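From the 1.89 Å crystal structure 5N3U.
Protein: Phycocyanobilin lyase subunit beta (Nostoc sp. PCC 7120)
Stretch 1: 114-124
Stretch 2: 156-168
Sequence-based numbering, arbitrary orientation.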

ATOM      1  N   ALA B 114     -12.420   9.809  -4.474  1.00 17.70           N
ATOM      2  CA  ALA B 114     -13.482   9.222  -5.240  1.00 18.65           C
ATOM      3  C   ALA B 114     -14.860   9.486  -4.580  1.00 21.25           C
ATOM      4  O   ALA B 114     -15.786   9.863  -5.263  1.00 21.89           O
ATOM      5  CB  ALA B 114     -13.214   7.762  -5.374  1.00 17.41           C
ATOM      6  N   ALA B 115     -14.932   9.401  -3.247  1.00 19.65           N
ATOM      7  CA  ALA B 115     -16.130   9.631  -2.463  1.00 21.48           C
ATOM      8  C   ALA B 115     -16.641  11.046  -2.683  1.00 21.87           C
ATOM      9  O   ALA B 115     -17.802  11.240  -3.024  1.00 20.58           O
ATOM     10  CB  ALA B 115     -15.827   9.375  -1.000  1.00 20.01           C
ATOM     11  N   LYS B 116     -15.768  12.013  -2.569  1.00 22.80           N
ATOM     12  CA  LYS B 116     -16.155  13.378  -2.912  1.00 25.05           C
ATOM     13  C   LYS B 116     -16.653  13.497  -4.321  1.00 24.80           C
ATOM     14  O   LYS B 116     -17.704  14.101  -4.561  1.00 27.21           O
ATOM     15  CB  LYS B 116     -15.031  14.347  -2.675  1.00 26.71           C
ATOM     16  CG  LYS B 116     -15.423  15.823  -2.854  1.00 31.38           C
ATOM     17  CD  LYS B 116     -14.257  16.753  -2.538  1.00 30.59           C
ATOM     18  CE  LYS B 116     -14.659  18.207  -2.613  1.00 33.05           C
ATOM     19  NZ  LYS B 116     -13.407  19.015  -2.682  1.00 34.11           N
ATOM     20  N   GLY B 117     -15.904  12.962  -5.269  1.00 21.34           N
ATOM     21  CA  GLY B 117     -16.269  13.016  -6.637  1.00 23.02           C
ATOM     22  C   GLY B 117     -17.623  12.396  -6.992  1.00 23.07           C
ATOM     23  O   GLY B 117     -18.368  12.942  -7.792  1.00 22.66           O
ATOM     24  N   LEU B 118     -17.935  11.296  -6.348  1.00 21.38           N
ATOM     25  CA  LEU B 118     -19.157  10.571  -6.646  1.00 20.98           C
ATOM     26  C   LEU B 118     -20.412  11.471  -6.466  1.00 25.53           C
ATOM     27  O   LEU B 118     -21.459  11.188  -7.072  1.00 23.73           O
ATOM     28  CB  LEU B 118     -19.275   9.371  -5.785  1.00 20.73           C
ATOM     29  CG  LEU B 118     -18.508   8.191  -6.348  1.00 20.92           C
ATOM     30  CD1 LEU B 118     -18.463   7.095  -5.351  1.00 24.80           C
ATOM     31  CD2 LEU B 118     -19.139   7.720  -7.683  1.00 23.24           C
ATOM     32  N   GLY B 119     -20.362  12.481  -5.593  1.00 24.50           N
ATOM     33  CA  GLY B 119     -21.583  13.279  -5.367  1.00 25.93           C
ATOM     34  C   GLY B 119     -21.683  14.482  -6.244  1.00 28.55           C
ATOM     35  O   GLY B 119     -22.596  15.274  -6.098  1.00 31.86           O
ATOM     36  N   ASN B 120     -20.742  14.685  -7.145  1.00 29.10           N
ATOM     37  CA  ASN B 120     -20.630  15.921  -7.864  1.00 30.83           C
ATOM     38  C   ASN B 120     -20.456  15.802  -9.370  1.00 29.90           C
ATOM     39  O   ASN B 120     -20.199  16.757 -10.033  1.00 29.76           O
ATOM     40  CB  ASN B 120     -19.458  16.706  -7.190  1.00 32.24           C
ATOM     41  CG  ASN B 120     -19.799  17.056  -5.726  1.00 31.72           C
ATOM     42  OD1 ASN B 120     -19.317  16.490  -4.671  1.00 36.46           O
ATOM     43  ND2 ASN B 120     -20.738  17.882  -5.648  1.00 29.25           N
ATOM     44  N   LEU B 121     -20.644  14.631  -9.960  1.00 25.33           N
ATOM     45  CA  LEU B 121     -20.524  14.520 -11.390  1.00 23.52           C
ATOM     46  C   LEU B 121     -21.759  15.205 -12.119  1.00 25.27           C
ATOM     47  O   LEU B 121     -22.844  15.354 -11.569  1.00 27.83           O
ATOM     48  CB  LEU B 121     -20.472  13.037 -11.787  1.00 24.13           C
ATOM     49  CG  LEU B 121     -19.332  12.241 -11.136  1.00 22.57           C
ATOM     50  CD1 LEU B 121     -19.302  10.823 -11.725  1.00 24.45           C
ATOM     51  CD2 LEU B 121     -18.025  12.912 -11.412  1.00 26.02           C
ATOM     52  N   HIS B 122     -21.542  15.627 -13.318  1.00 24.52           N
ATOM     53  CA  HIS B 122     -22.585  16.351 -14.060  1.00 27.14           C
ATOM     54  C   HIS B 122     -23.512  15.313 -14.754  1.00 21.01           C
ATOM     55  O   HIS B 122     -23.423  15.076 -15.939  1.00 23.99           O
ATOM     56  CB  HIS B 122     -21.966  17.278 -15.051  1.00 29.03           C
ATOM     57  CG  HIS B 122     -21.157  18.357 -14.434  1.00 36.88           C
ATOM     58  ND1 HIS B 122     -20.088  18.938 -15.086  1.00 42.37           N
ATOM     59  CD2 HIS B 122     -21.256  18.984 -13.237  1.00 40.82           C
ATOM     60  CE1 HIS B 122     -19.560  19.881 -14.321  1.00 35.24           C
ATOM     61  NE2 HIS B 122     -20.256  19.937 -13.197  1.00 37.77           N
ATOM     62  N   TRP B 123     -24.426  14.819 -14.000  1.00 21.85           N
ATOM     63  CA  TRP B 123     -25.301  13.740 -14.363  1.00 23.48           C
ATOM     64  C   TRP B 123     -26.119  13.978 -15.578  1.00 29.06           C
ATOM     65  O   TRP B 123     -26.359  13.026 -16.340  1.00 23.51           O
ATOM     66  CB  TRP B 123     -26.217  13.369 -13.214  1.00 24.33           C
ATOM     67  CG  TRP B 123     -25.567  13.303 -11.936  1.00 24.16           C
ATOM     68  CD1 TRP B 123     -25.781  14.118 -10.852  1.00 26.50           C
ATOM     69  CD2 TRP B 123     -24.676  12.263 -11.484  1.00 25.98           C
ATOM     70  NE1 TRP B 123     -25.027  13.683  -9.779  1.00 26.43           N
ATOM     71  CE2 TRP B 123     -24.324  12.564 -10.146  1.00 27.07           C
ATOM     72  CE3 TRP B 123     -24.089  11.166 -12.107  1.00 27.26           C
ATOM     73  CZ2 TRP B 123     -23.418  11.804  -9.428  1.00 28.01           C
ATOM     74  CZ3 TRP B 123     -23.204  10.386 -11.396  1.00 26.42           C
ATOM     75  CH2 TRP B 123     -22.853  10.721 -10.066  1.00 27.51           C
ATOM     76  N   HIS B 124     -26.467  15.245 -15.849  1.00 29.61           N
ATOM     77  CA  HIS B 124     -27.318  15.532 -16.986  1.00 29.98           C
ATOM     78  C   HIS B 124     -26.595  15.325 -18.262  1.00 33.44           C
ATOM     79  O   HIS B 124     -27.236  15.320 -19.273  1.00 30.54           O
ATOM     80  CB  HIS B 124     -27.801  16.988 -16.999  1.00 31.08           C
ATOM     81  CG  HIS B 124     -26.720  17.970 -17.271  1.00 33.82           C
ATOM     82  ND1 HIS B 124     -26.001  18.581 -16.257  1.00 38.89           N
ATOM     83  CD2 HIS B 124     -26.224  18.459 -18.427  1.00 35.97           C
ATOM     84  CE1 HIS B 124     -25.133  19.424 -16.772  1.00 32.26           C
ATOM     85  NE2 HIS B 124     -25.218  19.342 -18.087  1.00 40.18           N
ATOM     86  N   ALA B 156     -15.456  11.660   4.112  1.00 23.11           N
ATOM     87  CA  ALA B 156     -15.555  11.889   2.696  1.00 22.15           C
ATOM     88  C   ALA B 156     -16.891  11.413   2.152  1.00 22.37           C
ATOM     89  O   ALA B 156     -17.428  12.026   1.251  1.00 24.14           O
ATOM     90  CB  ALA B 156     -14.413  11.190   1.946  1.00 24.33           C
ATOM     91  N   ALA B 157     -17.387  10.289   2.655  1.00 23.91           N
ATOM     92  CA  ALA B 157     -18.680   9.771   2.251  1.00 23.70           C
ATOM     93  C   ALA B 157     -19.843  10.740   2.500  1.00 26.24           C
ATOM     94  O   ALA B 157     -20.705  10.903   1.671  1.00 25.66           O
ATOM     95  CB  ALA B 157     -18.927   8.492   2.952  1.00 27.18           C
ATOM     96  N   ILE B 158     -19.817  11.404   3.625  1.00 26.77           N
ATOM     97  CA  ILE B 158     -20.799  12.472   3.955  1.00 27.58           C
ATOM     98  C   ILE B 158     -20.686  13.583   2.968  1.00 26.14           C
ATOM     99  O   ILE B 158     -21.673  14.110   2.496  1.00 26.94           O
ATOM    100  CB  ILE B 158     -20.516  13.132   5.340  1.00 30.13           C
ATOM    101  CG1 ILE B 158     -20.445  12.133   6.450  1.00 36.75           C
ATOM    102  CG2 ILE B 158     -21.537  14.197   5.680  1.00 31.79           C
ATOM    103  CD1 ILE B 158     -21.631  11.250   6.530  1.00 40.36           C
ATOM    104  N   VAL B 159     -19.483  13.997   2.628  1.00 25.30           N
ATOM    105  CA  VAL B 159     -19.340  15.073   1.684  1.00 25.41           C
ATOM    106  C   VAL B 159     -19.921  14.686   0.317  1.00 28.64           C
ATOM    107  O   VAL B 159     -20.555  15.485  -0.387  1.00 26.29           O
ATOM    108  CB  VAL B 159     -17.889  15.480   1.529  1.00 28.13           C
ATOM    109  CG1 VAL B 159     -17.719  16.559   0.448  1.00 30.46           C
ATOM    110  CG2 VAL B 159     -17.293  16.013   2.859  1.00 28.34           C
ATOM    111  N   GLY B 160     -19.685  13.438  -0.099  1.00 29.92           N
ATOM    112  CA  GLY B 160     -20.251  12.966  -1.339  1.00 25.96           C
ATOM    113  C   GLY B 160     -21.771  12.994  -1.273  1.00 24.62           C
ATOM    114  O   GLY B 160     -22.402  13.497  -2.152  1.00 27.08           O
ATOM    115  N   LEU B 161     -22.309  12.483  -0.197  1.00 25.55           N
ATOM    116  CA  LEU B 161     -23.738  12.424   0.011  1.00 26.30           C
ATOM    117  C   LEU B 161     -24.373  13.785  -0.022  1.00 29.29           C
ATOM    118  O   LEU B 161     -25.436  13.950  -0.629  1.00 32.77           O
ATOM    119  CB  LEU B 161     -24.091  11.721   1.279  1.00 25.49           C
ATOM    120  CG  LEU B 161     -23.887  10.244   1.417  1.00 30.62           C
ATOM    121  CD1 LEU B 161     -24.097   9.783   2.851  1.00 33.01           C
ATOM    122  CD2 LEU B 161     -24.759   9.377   0.498  1.00 31.16           C
ATOM    123  N   GLN B 162     -23.725  14.781   0.538  1.00 28.74           N
ATOM    124  CA  GLN B 162     -24.267  16.117   0.488  1.00 31.27           C
ATOM    125  C   GLN B 162     -24.339  16.628  -0.895  1.00 34.38           C
ATOM    126  O   GLN B 162     -25.204  17.434  -1.253  1.00 35.15           O
ATOM    127  CB  GLN B 162     -23.385  17.067   1.287  1.00 36.08           C
ATOM    128  CG  GLN B 162     -24.005  18.435   1.595  1.00 36.64           C
ATOM    129  CD  GLN B 162     -22.979  19.351   2.278  1.00 40.18           C
ATOM    130  OE1 GLN B 162     -22.347  18.997   3.244  1.00 37.10           O
ATOM    131  NE2 GLN B 162     -22.778  20.501   1.727  1.00 46.61           N
ATOM    132  N   GLY B 163     -23.355  16.277  -1.709  1.00 33.74           N
ATOM    133  CA  GLY B 163     -23.402  16.655  -3.093  1.00 29.77           C
ATOM    134  C   GLY B 163     -24.588  16.146  -3.864  1.00 30.97           C
ATOM    135  O   GLY B 163     -24.912  16.691  -4.916  1.00 31.39           O
ATOM    136  N   LEU B 164     -25.210  15.080  -3.402  1.00 27.88           N
ATOM    137  CA  LEU B 164     -26.369  14.589  -4.086  1.00 34.35           C
ATOM    138  C   LEU B 164     -27.735  15.282  -3.675  1.00 40.46           C
ATOM    139  O   LEU B 164     -28.793  14.809  -4.044  1.00 38.97           O
ATOM    140  CB  LEU B 164     -26.431  13.073  -3.912  1.00 33.19           C
ATOM    141  CG  LEU B 164     -25.284  12.244  -4.572  1.00 28.44           C
ATOM    142  CD1 LEU B 164     -25.356  10.828  -4.091  1.00 29.20           C
ATOM    143  CD2 LEU B 164     -25.393  12.225  -6.066  1.00 30.24           C
ATOM    144  N   VAL B 165     -27.676  16.388  -2.945  1.00 48.60           N
ATOM    145  CA  VAL B 165     -28.870  17.189  -2.567  1.00 54.76           C
ATOM    146  C   VAL B 165     -29.666  17.770  -3.744  1.00 52.80           C
ATOM    147  O   VAL B 165     -30.870  17.871  -3.679  1.00 49.84           O
ATOM    148  CB  VAL B 165     -28.433  18.354  -1.633  1.00 63.89           C
ATOM    149  CG1 VAL B 165     -29.451  19.506  -1.584  1.00 66.71           C
ATOM    150  CG2 VAL B 165     -28.167  17.800  -0.231  1.00 63.65           C
ATOM    151  N   ASN B 166     -28.989  18.139  -4.824  1.00 54.27           N
ATOM    152  CA  ASN B 166     -29.669  18.545  -6.050  1.00 54.28           C
ATOM    153  C   ASN B 166     -30.580  17.484  -6.714  1.00 60.52           C
ATOM    154  O   ASN B 166     -31.172  17.785  -7.759  1.00 72.04           O
ATOM    155  CB  ASN B 166     -28.661  19.103  -7.090  1.00 52.45           C
ATOM    156  CG  ASN B 166     -27.594  18.076  -7.551  1.00 60.44           C
ATOM    157  OD1 ASN B 166     -27.414  17.009  -6.956  1.00 51.56           O
ATOM    158  ND2 ASN B 166     -26.860  18.430  -8.607  1.00 57.22           N
ATOM    159  N   ILE B 167     -30.719  16.274  -6.141  1.00 54.47           N
ATOM    160  CA  ILE B 167     -31.512  15.216  -6.773  1.00 50.60           C
ATOM    161  C   ILE B 167     -32.646  14.719  -5.875  1.00 50.09           C
ATOM    162  O   ILE B 167     -32.413  14.022  -4.906  1.00 44.00           O
ATOM    163  CB  ILE B 167     -30.620  14.057  -7.209  1.00 48.19           C
ATOM    164  CG1 ILE B 167     -29.658  14.520  -8.323  1.00 50.20           C
ATOM    165  CG2 ILE B 167     -31.453  12.873  -7.744  1.00 48.67           C
ATOM    166  CD1 ILE B 167     -28.279  14.028  -8.128  1.00 46.89           C
ATOM    167  N   PRO B 168     -33.907  15.037  -6.240  1.00 57.72           N
ATOM    168  CA  PRO B 168     -35.072  14.838  -5.356  1.00 47.59           C
ATOM    169  C   PRO B 168     -35.329  13.414  -4.935  1.00 46.81           C
ATOM    170  O   PRO B 168     -35.548  13.133  -3.735  1.00 39.40           O
ATOM    171  CB  PRO B 168     -36.228  15.333  -6.203  1.00 51.52           C
ATOM    172  CG  PRO B 168     -35.615  16.341  -7.081  1.00 53.86           C
ATOM    173  CD  PRO B 168     -34.270  15.812  -7.433  1.00 55.07           C
TER

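The two stretches meet through a pair of helices that run nearly parallel, with 12° between their N-to-C directions. Their axes approach to 7.1 Å. Such close packing depends on small residues, and alanine and glycine supply them here. No hydrogen bond crosses between the stretches. The contact rests on apolar packing and CA-H...O contacts.

Ala-114 does not reach stretch 2. Ala-115 is the first residue to touch it. Its CA-to-CB bond points toward stretch 2, and its CB lies 3.7 Å from CB of Ala-156. The backbone of Ala-115 contributes as well. Its O lies 3.4 Å from CA of Gly-160 in a CA-H...O contact, with an angle of 128° at the hydrogen. An ideal CB on Gly-160 would fall 2.4 Å from Ala-115 O, which is a clash.

Lys-116 lies at the margin of the contact. The first part of its side chain packs against Val-159, with CG 4.1 Å from Val-159 CG1. The chain is extended, all four chi angles being t, and its end leads away from stretch 2. Its NZ is hydrogen-bonded elsewhere in the structure. Gly-117 makes no contact. Leu-118 contributes mainly its backbone: its O is 4.2 Å from CD2 of Leu-164.

Gly-119 is where the two backbones come closest, with its CA 4.3 Å from CA of Gly-160. Its CA also lies 3.3 Å from O of Gly-160. This CA-H...O contact is the straightest of the three, with 154° at the hydrogen. An ideal CB on Gly-119 would sit 1.9 Å from Gly-160 O, a severe clash. Gly-119 O in turn lies 3.4 Å from CA of Gly-163, with a more bent angle of 120°. The same Gly-119 O is 3.0 Å from Gly-163 O. Both atoms are acceptors, so this short distance is not a hydrogen bond. At Gly-163, too, an ideal CB would clash, at 2.5 Å from Gly-119 O.

Asn-120 follows at the exposed margin, beside Gly-163. Its backbone N donates to Gly-117 O at 3.0 Å within stretch 1. Leu-121 and His-122 make no contact with stretch 2.

Trp-123 restores the contact beyond the glycines. Its CA-to-CB bond points toward stretch 2. The indole meets two aliphatic side chains obliquely: CZ2 is 3.9 Å from Leu-164 CD2, and CD1 is 3.7 Å from Ile-167 CD1. The backbones are well separated here, with Trp-123 CA 9.9 Å from Ile-167 CA, so side chains bridge the gap. His-124 lies out of reach.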